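Long-range contact in SPbeta prophage-derived aminoglycoside N(3')-acetyltransferase-like protein YokD (Bacillus subtilis, PDB 2NYG), which is thought to be an antibiotic N-acetyltransferase that uses coenzyme A as acetyl carrier and may contribute to antibiotic resistance: residues Ala49-Ile57 with Ile115-Pro123. Numbering follows the deposited sequence.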
loop_
_atom_site.group_PDB
_atom_site.type_symbol
_atom_site.label_atom_id
_atom_site.label_comp_id
_atom_site.label_asym_id
_atom_site.label_seq_id
_atom_site.Cartn_x
_atom_site.Cartn_y
_atom_site.Cartn_z
ATOM N N ALA A 49 -6.900 7.473 3.358
ATOM C CA ALA A 49 -6.103 6.870 4.410
ATOM C C ALA A 49 -5.080 7.767 5.116
ATOM O O ALA A 49 -4.984 7.724 6.343
ATOM C CB ALA A 49 -5.415 5.661 3.865
ATOM N N VAL A 50 -4.310 8.568 4.374
ATOM C CA VAL A 50 -3.310 9.420 5.020
ATOM C C VAL A 50 -3.985 10.380 5.995
ATOM O O VAL A 50 -3.438 10.690 7.043
ATOM C CB VAL A 50 -2.430 10.249 4.005
ATOM C CG1 VAL A 50 -2.248 9.488 2.715
ATOM C CG2 VAL A 50 -3.016 11.616 3.769
ATOM N N ALA A 51 -5.183 10.837 5.660
ATOM C CA ALA A 51 -5.898 11.746 6.532
ATOM C C ALA A 51 -6.330 11.037 7.816
ATOM O O ALA A 51 -6.422 11.655 8.878
ATOM C CB ALA A 51 -7.110 12.309 5.813
ATOM N N VAL A 52 -6.599 9.738 7.725
ATOM C CA VAL A 52 -7.027 9.006 8.899
ATOM C C VAL A 52 -5.816 8.731 9.760
ATOM O O VAL A 52 -5.896 8.804 10.977
ATOM C CB VAL A 52 -7.747 7.665 8.523
ATOM C CG1 VAL A 52 -8.223 6.924 9.785
ATOM C CG2 VAL A 52 -8.946 7.965 7.638
ATOM N N ILE A 53 -4.690 8.435 9.126
ATOM C CA ILE A 53 -3.467 8.153 9.857
ATOM C C ILE A 53 -2.982 9.372 10.636
ATOM O O ILE A 53 -2.524 9.262 11.761
ATOM C CB ILE A 53 -2.342 7.729 8.911
ATOM C CG1 ILE A 53 -2.721 6.436 8.200
ATOM C CG2 ILE A 53 -1.041 7.585 9.685
ATOM C CD1 ILE A 53 -1.759 6.057 7.116
ATOM N N GLN A 54 -3.086 10.543 10.027
ATOM C CA GLN A 54 -2.633 11.764 10.660
ATOM C C GLN A 54 -3.562 12.173 11.787
ATOM O O GLN A 54 -3.136 12.766 12.774
ATOM C CB GLN A 54 -2.530 12.850 9.606
ATOM C CG GLN A 54 -1.693 12.382 8.449
ATOM C CD GLN A 54 -1.519 13.425 7.384
ATOM O OE1 GLN A 54 -2.471 14.093 6.986
ATOM N NE2 GLN A 54 -0.298 13.561 6.898
ATOM N N ALA A 55 -4.836 11.842 11.638
ATOM C CA ALA A 55 -5.817 12.161 12.657
ATOM C C ALA A 55 -5.505 11.293 13.872
ATOM O O ALA A 55 -5.669 11.714 15.014
ATOM C CB ALA A 55 -7.224 11.878 12.135
ATOM N N LEU A 56 -5.042 10.080 13.623
ATOM C CA LEU A 56 -4.700 9.185 14.707
ATOM C C LEU A 56 -3.474 9.708 15.417
ATOM O O LEU A 56 -3.399 9.694 16.646
ATOM C CB LEU A 56 -4.448 7.771 14.172
ATOM C CG LEU A 56 -5.710 6.909 14.120
ATOM C CD1 LEU A 56 -5.575 5.803 13.094
ATOM C CD2 LEU A 56 -5.968 6.357 15.509
ATOM N N ILE A 57 -2.519 10.180 14.629
ATOM C CA ILE A 57 -1.278 10.720 15.167
ATOM C C ILE A 57 -1.527 12.032 15.921
ATOM O O ILE A 57 -0.961 12.274 16.990
ATOM C CB ILE A 57 -0.247 10.904 14.027
ATOM C CG1 ILE A 57 0.273 9.531 13.614
ATOM C CG2 ILE A 57 0.877 11.794 14.461
ATOM C CD1 ILE A 57 1.327 9.530 12.569
ATOM N N ILE A 115 -5.757 1.281 5.148
ATOM C CA ILE A 115 -5.057 2.112 6.115
ATOM C C ILE A 115 -3.796 1.438 6.651
ATOM O O ILE A 115 -2.742 2.064 6.742
ATOM C CB ILE A 115 -5.979 2.478 7.271
ATOM C CG1 ILE A 115 -6.978 3.527 6.800
ATOM C CG2 ILE A 115 -5.179 3.005 8.439
ATOM C CD1 ILE A 115 -8.209 3.666 7.681
ATOM N N VAL A 116 -3.898 0.163 7.002
ATOM C CA VAL A 116 -2.742 -0.560 7.513
ATOM C C VAL A 116 -1.682 -0.716 6.439
ATOM O O VAL A 116 -0.491 -0.647 6.722
ATOM C CB VAL A 116 -3.127 -1.967 8.015
ATOM C CG1 VAL A 116 -1.878 -2.803 8.255
ATOM C CG2 VAL A 116 -3.924 -1.853 9.300
ATOM N N GLU A 117 -2.112 -0.925 5.200
ATOM C CA GLU A 117 -1.164 -1.112 4.113
ATOM C C GLU A 117 -0.345 0.151 3.874
ATOM O O GLU A 117 0.844 0.089 3.569
ATOM C CB GLU A 117 -1.892 -1.542 2.830
ATOM C CG GLU A 117 -0.962 -1.750 1.637
ATOM C CD GLU A 117 0.058 -2.861 1.844
ATOM O OE1 GLU A 117 0.352 -3.225 2.999
ATOM O OE2 GLU A 117 0.589 -3.362 0.837
ATOM N N LEU A 118 -0.990 1.298 4.019
ATOM C CA LEU A 118 -0.308 2.559 3.842
ATOM C C LEU A 118 0.465 2.914 5.112
ATOM O O LEU A 118 1.562 3.461 5.054
ATOM C CB LEU A 118 -1.311 3.660 3.548
ATOM C CG LEU A 118 -0.598 4.993 3.377
ATOM C CD1 LEU A 118 0.307 4.932 2.149
ATOM C CD2 LEU A 118 -1.610 6.091 3.254
ATOM N N PHE A 119 -0.114 2.589 6.261
ATOM C CA PHE A 119 0.506 2.899 7.533
ATOM C C PHE A 119 1.848 2.207 7.727
ATOM O O PHE A 119 2.727 2.723 8.423
ATOM C CB PHE A 119 -0.434 2.523 8.678
ATOM C CG PHE A 119 0.072 2.930 10.022
ATOM C CD1 PHE A 119 0.215 4.281 10.343
ATOM C CD2 PHE A 119 0.454 1.971 10.953
ATOM C CE1 PHE A 119 0.730 4.665 11.562
ATOM C CE2 PHE A 119 0.971 2.348 12.176
ATOM C CZ PHE A 119 1.109 3.699 12.478
ATOM N N ARG A 120 2.006 1.039 7.109
ATOM C CA ARG A 120 3.240 0.274 7.246
ATOM C C ARG A 120 4.441 0.929 6.591
ATOM O O ARG A 120 5.565 0.696 6.998
ATOM C CB ARG A 120 3.074 -1.147 6.697
ATOM C CG ARG A 120 2.767 -1.226 5.201
ATOM C CD ARG A 120 2.860 -2.660 4.697
ATOM N NE ARG A 120 4.064 -2.893 3.901
ATOM C CZ ARG A 120 4.071 -2.998 2.574
ATOM N NH1 ARG A 120 2.940 -2.894 1.893
ATOM N NH2 ARG A 120 5.207 -3.209 1.924
ATOM N N SER A 121 4.220 1.739 5.574
ATOM C CA SER A 121 5.347 2.388 4.935
ATOM C C SER A 121 5.214 3.896 5.086
ATOM O O SER A 121 5.561 4.666 4.186
ATOM C CB SER A 121 5.427 1.998 3.465
ATOM O OG SER A 121 4.340 2.547 2.750
ATOM N N TYR A 122 4.692 4.303 6.240
ATOM C CA TYR A 122 4.511 5.713 6.573
ATOM C C TYR A 122 5.767 6.145 7.339
ATOM O O TYR A 122 6.342 5.362 8.097
ATOM C CB TYR A 122 3.275 5.895 7.455
ATOM C CG TYR A 122 2.795 7.321 7.572
ATOM C CD1 TYR A 122 2.096 7.928 6.529
ATOM C CD2 TYR A 122 3.009 8.059 8.738
ATOM C CE1 TYR A 122 1.608 9.237 6.648
ATOM C CE2 TYR A 122 2.528 9.369 8.864
ATOM C CZ TYR A 122 1.826 9.949 7.815
ATOM O OH TYR A 122 1.326 11.222 7.931
ATOM N N PRO A 123 6.199 7.402 7.159
ATOM C CA PRO A 123 7.399 7.882 7.848
ATOM C C PRO A 123 7.388 7.623 9.347
ATOM O O PRO A 123 6.479 8.066 10.064
ATOM C CB PRO A 123 7.409 9.375 7.529
ATOM C CG PRO A 123 6.661 9.463 6.239
ATOM C CD PRO A 123 5.528 8.510 6.455
#
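Gln54 NE2 donates a hydrogen bond to Tyr122 OH, 3.0 Å away, the phenol oxygen lying close to the plane of the amide. Amide and ring are nearly perpendicular, and the N-H meets the phenol near the plane of the ring. Ile53 covers one face of the same ring: its CG2, anti to the backbone N because CG1 takes chi1 -63°, stands 4.0 Å from the Tyr122 ring centroid in a CH-pi contact almost along the ring normal. Pro123 CD lies against the opposite face, offset toward the rim, and Ile57 CD1 reaches Tyr122 CE2 at 3.9 Å. That same Ile53 CG2 also touches the edge of Phe119 at CD1 (3.6 Å), so one methyl serves the face of Tyr122 and the edge of Phe119. The other branch of Ile53 points its CD1 at Leu118 CD2, a methyl that also meets Val50 CG1 and Ala49 CB. The axes of 49-57 and 115-119 cross at -74° with a closest approach of 9.5 Å; they belong to helices 48-60 and 114-119, in the layer flanking the central mixed sheet, where Phe119 rests on strands 65-69 and 135-139. At the Ala49 end, Ile115 packs CG1 on Ala49 CB and CD1 on Val52 CG1 (3.9 Å), close to Leu39 and Gln114 of the coenzyme A site. Tyr122 and Gln54 also meet Tyr105 of the second subunit, placing their bond at the dimer interface.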